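PDB 5JP6: putative polysaccharide deacetylase from Bdellovibrio bacteriovorus HD100, which probably removes acetyl groups from peptidoglycan as a zinc-dependent deacetylase of carbohydrate esterase family 4. Local coordinates for residues D148-R153 with L361-D366; V272-R277 with P367-N372. The protein carries 1 engineered substitution. All blocks are in the same frame, centred on the assembly; numbering follows the deposited sequence.

How the interactions relate
Interactions 1 and 2 sit on the same side of the chain's centre, about 12 Å apart between centres, and touch where the methyl of Ala364 packs on Pro274 CG at 3.6 Å. Interaction 1 is a surface contact, strand against strand, joined by a regular backbone ladder with polar side chains linked along one face. Interaction 2 is smaller but more buried: a short 3-10 turn held by one direct hydrogen bond, water bridges and a little apolar packing. Both contacts reach the same sheet, interaction 1 through two paired strands, interaction 2 through the chain before strand 275-277 and the loop after strand 358-364.

Interaction 1 of 2, residues D148-R153 with L361-D366; sequences DNTQKR and LLTAAD
Thr150 and Thr363 meet methyl to methyl on one face of a short parallel strand pair, CG2 to CG2 at 3.7 Å. Thr150 turns its methyl anti to the backbone N, while OG1 lies beside Leu361 CB. On the same face Lys152 runs beside Thr363 at its root, then stretches away as an extended chain, leaving CB against Ala365 CA at 3.9 Å. On the face of Gln151 and Leu362, the guanidinium of Arg153 reaches back across Leu362, whose CD2 sits over the plane off centre, closest to Arg153 NH2 at 3.6 Å. A bend at chi2 (-69°) turns Arg153 CD out of the extended path. In its own plane the guanidinium gives NH2 to Gln151 OE1 (2.9 Å), and NH1 reaches Lys152 O from above that carbonyl's plane; these two bonds within the strand help to hold its rotation, with Gly164 O a further acceptor for NH2. Gln151 passes the chain on, its NE2 donating almost straight (175°) to Asn149 OD1 at 3.0 Å. Between the faces runs the parallel ladder, in which Gln151 and Arg153 each use both N and O, as in Gln151 N to Leu361 O at 2.8 Å. Strand 150-153 thus extends the parallel sheet of the NodB-type fold beside strand 358-364, which also pairs with strand 170-176, while Leu361 and Thr363 reach Val223 of strand 223-227.

Interaction 2 of 2, residues V272-R277 with P367-N372; sequences VDPVFR and PSAKYN
Lys370 starts from the crowded position, CG between the backbone N and the carbonyl carbon (chi1 66°), and a bend at chi3 (-61°) places its CE beside Asp273 OD1, at 3.8 Å. The two side chains lie alongside each other and head in one direction. Asp273 OD1 also comes 3.7 Å from Lys370 CB, but stays 4.4 Å from Lys370 NZ, too far for a salt bridge. A water accepts from Lys370 NZ and lies close to Asp273 OD2, whose strongest partner is the backbone N of Ile224. The ammonium of Lys370 also makes a cation-pi contact with Trp271. Backbone atoms make the firmer link: Val272 N donates to Lys370 O at 2.9 Å (166°), and Lys370 CA leans on Val272 O in a CA-H...O contact. A second water gives its protons to Val272 O and Ala369 O, bridging the two carbonyls. Beside it Pro274 CG rests on Ala369 CB at 3.8 Å. A short 3-10 turn carrying Ala369 and Lys370 docks on an inverse gamma turn centred on Pro274, which leads into strand 275-277. At the other end of that strand Arg277 forms a salt bridge with Asp176, and its carbonyl accepts from ND1 of His227, a zinc ligand. This places the zinc site at the C-terminal ends of the strands, as in NodB-type deacetylases.

Interaction 1 of 2, residues D148-R153 with L361-D366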
# COMPACT_ATOMS: atom_id res chain seq x y z
N ASP A 148 -3.27 -20.00 13.74
CA ASP A 148 -4.28 -19.76 12.73
C ASP A 148 -5.53 -19.12 13.36
O ASP A 148 -6.00 -19.51 14.44
CB ASP A 148 -4.73 -21.07 12.08
CG ASP A 148 -3.64 -21.75 11.26
OD1 ASP A 148 -2.71 -21.09 10.75
OD2 ASP A 148 -3.73 -23.00 11.13
N ASN A 149 -6.04 -18.11 12.66
CA ASN A 149 -7.25 -17.42 13.05
C ASN A 149 -7.91 -16.77 11.86
O ASN A 149 -7.68 -15.61 11.58
CB ASN A 149 -6.92 -16.38 14.12
CG ASN A 149 -8.14 -15.94 14.90
OD1 ASN A 149 -9.30 -16.04 14.42
ND2 ASN A 149 -7.90 -15.43 16.09
N THR A 150 -8.70 -17.56 11.15
CA THR A 150 -9.45 -17.12 10.00
C THR A 150 -10.92 -17.11 10.38
O THR A 150 -11.46 -18.13 10.81
CB THR A 150 -9.17 -18.02 8.77
OG1 THR A 150 -7.75 -17.88 8.42
CG2 THR A 150 -10.03 -17.65 7.60
N GLN A 151 -11.57 -15.96 10.15
CA GLN A 151 -12.94 -15.74 10.53
C GLN A 151 -13.74 -15.40 9.28
O GLN A 151 -13.39 -14.50 8.51
CB GLN A 151 -13.02 -14.65 11.58
CG GLN A 151 -12.38 -15.05 12.90
CD GLN A 151 -12.43 -13.97 13.95
OE1 GLN A 151 -13.36 -13.19 14.02
NE2 GLN A 151 -11.43 -13.94 14.78
N LYS A 152 -14.86 -16.10 9.12
CA LYS A 152 -15.70 -15.97 7.95
C LYS A 152 -16.74 -14.88 8.18
O LYS A 152 -17.32 -14.76 9.28
CB LYS A 152 -16.41 -17.28 7.63
CG LYS A 152 -15.48 -18.41 7.24
CD LYS A 152 -16.28 -19.71 7.11
CE LYS A 152 -15.36 -20.87 6.85
NZ LYS A 152 -16.16 -22.13 6.81
N ARG A 153 -17.05 -14.17 7.10
CA ARG A 153 -18.09 -13.13 7.09
C ARG A 153 -18.97 -13.34 5.87
O ARG A 153 -18.48 -13.61 4.80
CB ARG A 153 -17.49 -11.73 7.04
CG ARG A 153 -16.57 -11.39 8.18
CD ARG A 153 -17.32 -11.25 9.49
NE ARG A 153 -16.42 -10.98 10.61
CZ ARG A 153 -15.95 -11.90 11.45
NH1 ARG A 153 -16.24 -13.19 11.31
NH2 ARG A 153 -15.14 -11.51 12.43
N LEU A 361 -7.47 -13.24 9.87
CA LEU A 361 -7.83 -13.08 8.48
C LEU A 361 -9.35 -13.10 8.35
O LEU A 361 -9.99 -14.01 8.88
CB LEU A 361 -7.25 -14.22 7.64
CG LEU A 361 -7.47 -14.13 6.14
CD1 LEU A 361 -6.78 -12.94 5.55
CD2 LEU A 361 -7.02 -15.44 5.49
N LEU A 362 -9.92 -12.11 7.66
CA LEU A 362 -11.36 -12.14 7.38
C LEU A 362 -11.51 -12.63 5.94
O LEU A 362 -10.77 -12.18 5.04
CB LEU A 362 -11.99 -10.74 7.52
CG LEU A 362 -11.87 -10.11 8.90
CD1 LEU A 362 -12.43 -8.69 8.88
CD2 LEU A 362 -12.56 -10.96 9.95
N THR A 363 -12.47 -13.51 5.72
CA THR A 363 -12.69 -14.11 4.43
C THR A 363 -14.18 -14.34 4.22
O THR A 363 -14.96 -14.37 5.18
CB THR A 363 -11.87 -15.42 4.31
OG1 THR A 363 -11.73 -15.74 2.93
CG2 THR A 363 -12.55 -16.55 5.09
N ALA A 364 -14.57 -14.50 2.98
CA ALA A 364 -15.98 -14.81 2.67
C ALA A 364 -16.43 -16.15 3.25
O ALA A 364 -15.67 -17.13 3.25
CB ALA A 364 -16.23 -14.80 1.18
N ALA A 365 -17.66 -16.20 3.74
CA ALA A 365 -18.24 -17.47 4.21
C ALA A 365 -18.38 -18.51 3.08
O ALA A 365 -18.20 -19.72 3.31
CB ALA A 365 -19.57 -17.22 4.88
N ASP A 366 -18.70 -18.04 1.88
CA ASP A 366 -18.88 -18.91 0.72
C ASP A 366 -17.55 -19.05 0.04
O ASP A 366 -17.08 -18.08 -0.55
CB ASP A 366 -19.92 -18.32 -0.23
CG ASP A 366 -20.16 -19.19 -1.48
OD1 ASP A 366 -19.45 -20.19 -1.72
OD2 ASP A 366 -21.07 -18.78 -2.24

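Interaction 2 of 2, residues V272-R277 with P367-N372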
# COMPACT_ATOMS: atom_id res chain seq x y z
N VAL A 272 -10.95 -13.52 -7.39
CA VAL A 272 -10.77 -12.29 -6.66
C VAL A 272 -11.73 -12.35 -5.48
O VAL A 272 -12.92 -12.62 -5.65
CB VAL A 272 -10.98 -11.03 -7.51
CG1 VAL A 272 -12.34 -10.99 -8.23
CG2 VAL A 272 -10.75 -9.79 -6.64
N ASP A 273 -11.21 -12.15 -4.27
CA ASP A 273 -12.09 -12.22 -3.11
C ASP A 273 -13.11 -11.09 -3.14
O ASP A 273 -12.83 -9.98 -3.65
CB ASP A 273 -11.27 -12.15 -1.82
CG ASP A 273 -10.56 -13.46 -1.53
OD1 ASP A 273 -11.29 -14.50 -1.38
OD2 ASP A 273 -9.33 -13.47 -1.42
N PRO A 274 -14.28 -11.33 -2.52
CA PRO A 274 -15.38 -10.34 -2.57
C PRO A 274 -15.20 -9.26 -1.52
O PRO A 274 -16.05 -9.08 -0.66
CB PRO A 274 -16.62 -11.20 -2.33
CG PRO A 274 -16.10 -12.31 -1.44
CD PRO A 274 -14.76 -12.64 -2.03
N VAL A 275 -14.05 -8.58 -1.59
CA VAL A 275 -13.70 -7.52 -0.65
C VAL A 275 -13.15 -6.35 -1.43
O VAL A 275 -12.38 -6.53 -2.39
CB VAL A 275 -12.69 -8.00 0.43
CG1 VAL A 275 -13.28 -9.22 1.16
CG2 VAL A 275 -11.33 -8.37 -0.14
N PHE A 276 -13.59 -5.16 -1.04
CA PHE A 276 -13.26 -3.94 -1.75
C PHE A 276 -13.08 -2.80 -0.77
O PHE A 276 -13.77 -2.75 0.26
CB PHE A 276 -14.39 -3.57 -2.74
CG PHE A 276 -14.19 -2.25 -3.42
CD1 PHE A 276 -13.28 -2.15 -4.46
CD2 PHE A 276 -14.85 -1.10 -2.98
CE1 PHE A 276 -13.08 -0.91 -5.09
CE2 PHE A 276 -14.64 0.11 -3.60
CZ PHE A 276 -13.74 0.20 -4.64
N ARG A 277 -12.16 -1.90 -1.10
CA ARG A 277 -11.95 -0.70 -0.31
C ARG A 277 -12.03 0.53 -1.23
O ARG A 277 -11.37 0.56 -2.30
CB ARG A 277 -10.60 -0.77 0.39
CG ARG A 277 -10.26 0.47 1.20
CD ARG A 277 -9.11 0.16 2.14
NE ARG A 277 -9.49 -0.66 3.26
CZ ARG A 277 -8.64 -1.35 4.00
NH1 ARG A 277 -7.37 -1.47 3.62
NH2 ARG A 277 -9.05 -1.95 5.12
N PRO A 367 -16.94 -20.25 0.11
CA PRO A 367 -15.66 -20.44 -0.51
C PRO A 367 -15.62 -20.33 -2.03
O PRO A 367 -14.51 -20.25 -2.62
CB PRO A 367 -15.26 -21.85 -0.02
CG PRO A 367 -16.57 -22.55 0.12
CD PRO A 367 -17.48 -21.50 0.66
N SER A 368 -16.79 -20.36 -2.67
CA SER A 368 -16.88 -20.17 -4.11
C SER A 368 -17.02 -18.71 -4.55
O SER A 368 -16.91 -18.45 -5.74
CB SER A 368 -18.05 -20.96 -4.67
OG SER A 368 -19.32 -20.39 -4.36
N ALA A 369 -17.27 -17.79 -3.60
CA ALA A 369 -17.57 -16.37 -3.87
C ALA A 369 -16.43 -15.79 -4.76
O ALA A 369 -16.67 -15.04 -5.69
CB ALA A 369 -17.76 -15.58 -2.57
N LYS A 370 -15.19 -16.18 -4.45
CA LYS A 370 -14.00 -15.60 -5.10
C LYS A 370 -13.95 -15.96 -6.60
O LYS A 370 -13.32 -15.26 -7.37
CB LYS A 370 -12.72 -16.03 -4.39
CG LYS A 370 -12.41 -17.51 -4.46
CD LYS A 370 -11.40 -18.02 -3.44
CE LYS A 370 -10.09 -17.41 -3.56
NZ LYS A 370 -9.02 -18.00 -2.70
N TYR A 371 -14.65 -17.03 -6.98
CA TYR A 371 -14.67 -17.46 -8.38
C TYR A 371 -15.83 -16.90 -9.16
O TYR A 371 -15.87 -17.08 -10.39
CB TYR A 371 -14.71 -18.98 -8.46
CG TYR A 371 -13.48 -19.65 -7.85
CD1 TYR A 371 -12.27 -19.66 -8.52
CD2 TYR A 371 -13.55 -20.22 -6.60
CE1 TYR A 371 -11.18 -20.27 -7.98
CE2 TYR A 371 -12.45 -20.81 -6.05
CZ TYR A 371 -11.25 -20.82 -6.73
OH TYR A 371 -10.13 -21.43 -6.21
N ASN A 372 -16.76 -16.24 -8.47
CA ASN A 372 -18.02 -15.84 -9.08
C ASN A 372 -18.35 -14.37 -8.77
O ASN A 372 -19.52 -14.02 -8.55
CB ASN A 372 -19.11 -16.78 -8.56
CG ASN A 372 -18.92 -18.19 -9.06
OD1 ASN A 372 -19.11 -18.48 -10.24
ND2 ASN A 372 -18.48 -19.07 -8.16
O HOH W 1 -15.65 -12.27 -5.43
O HOH W 2 -8.09 -15.85 -0.94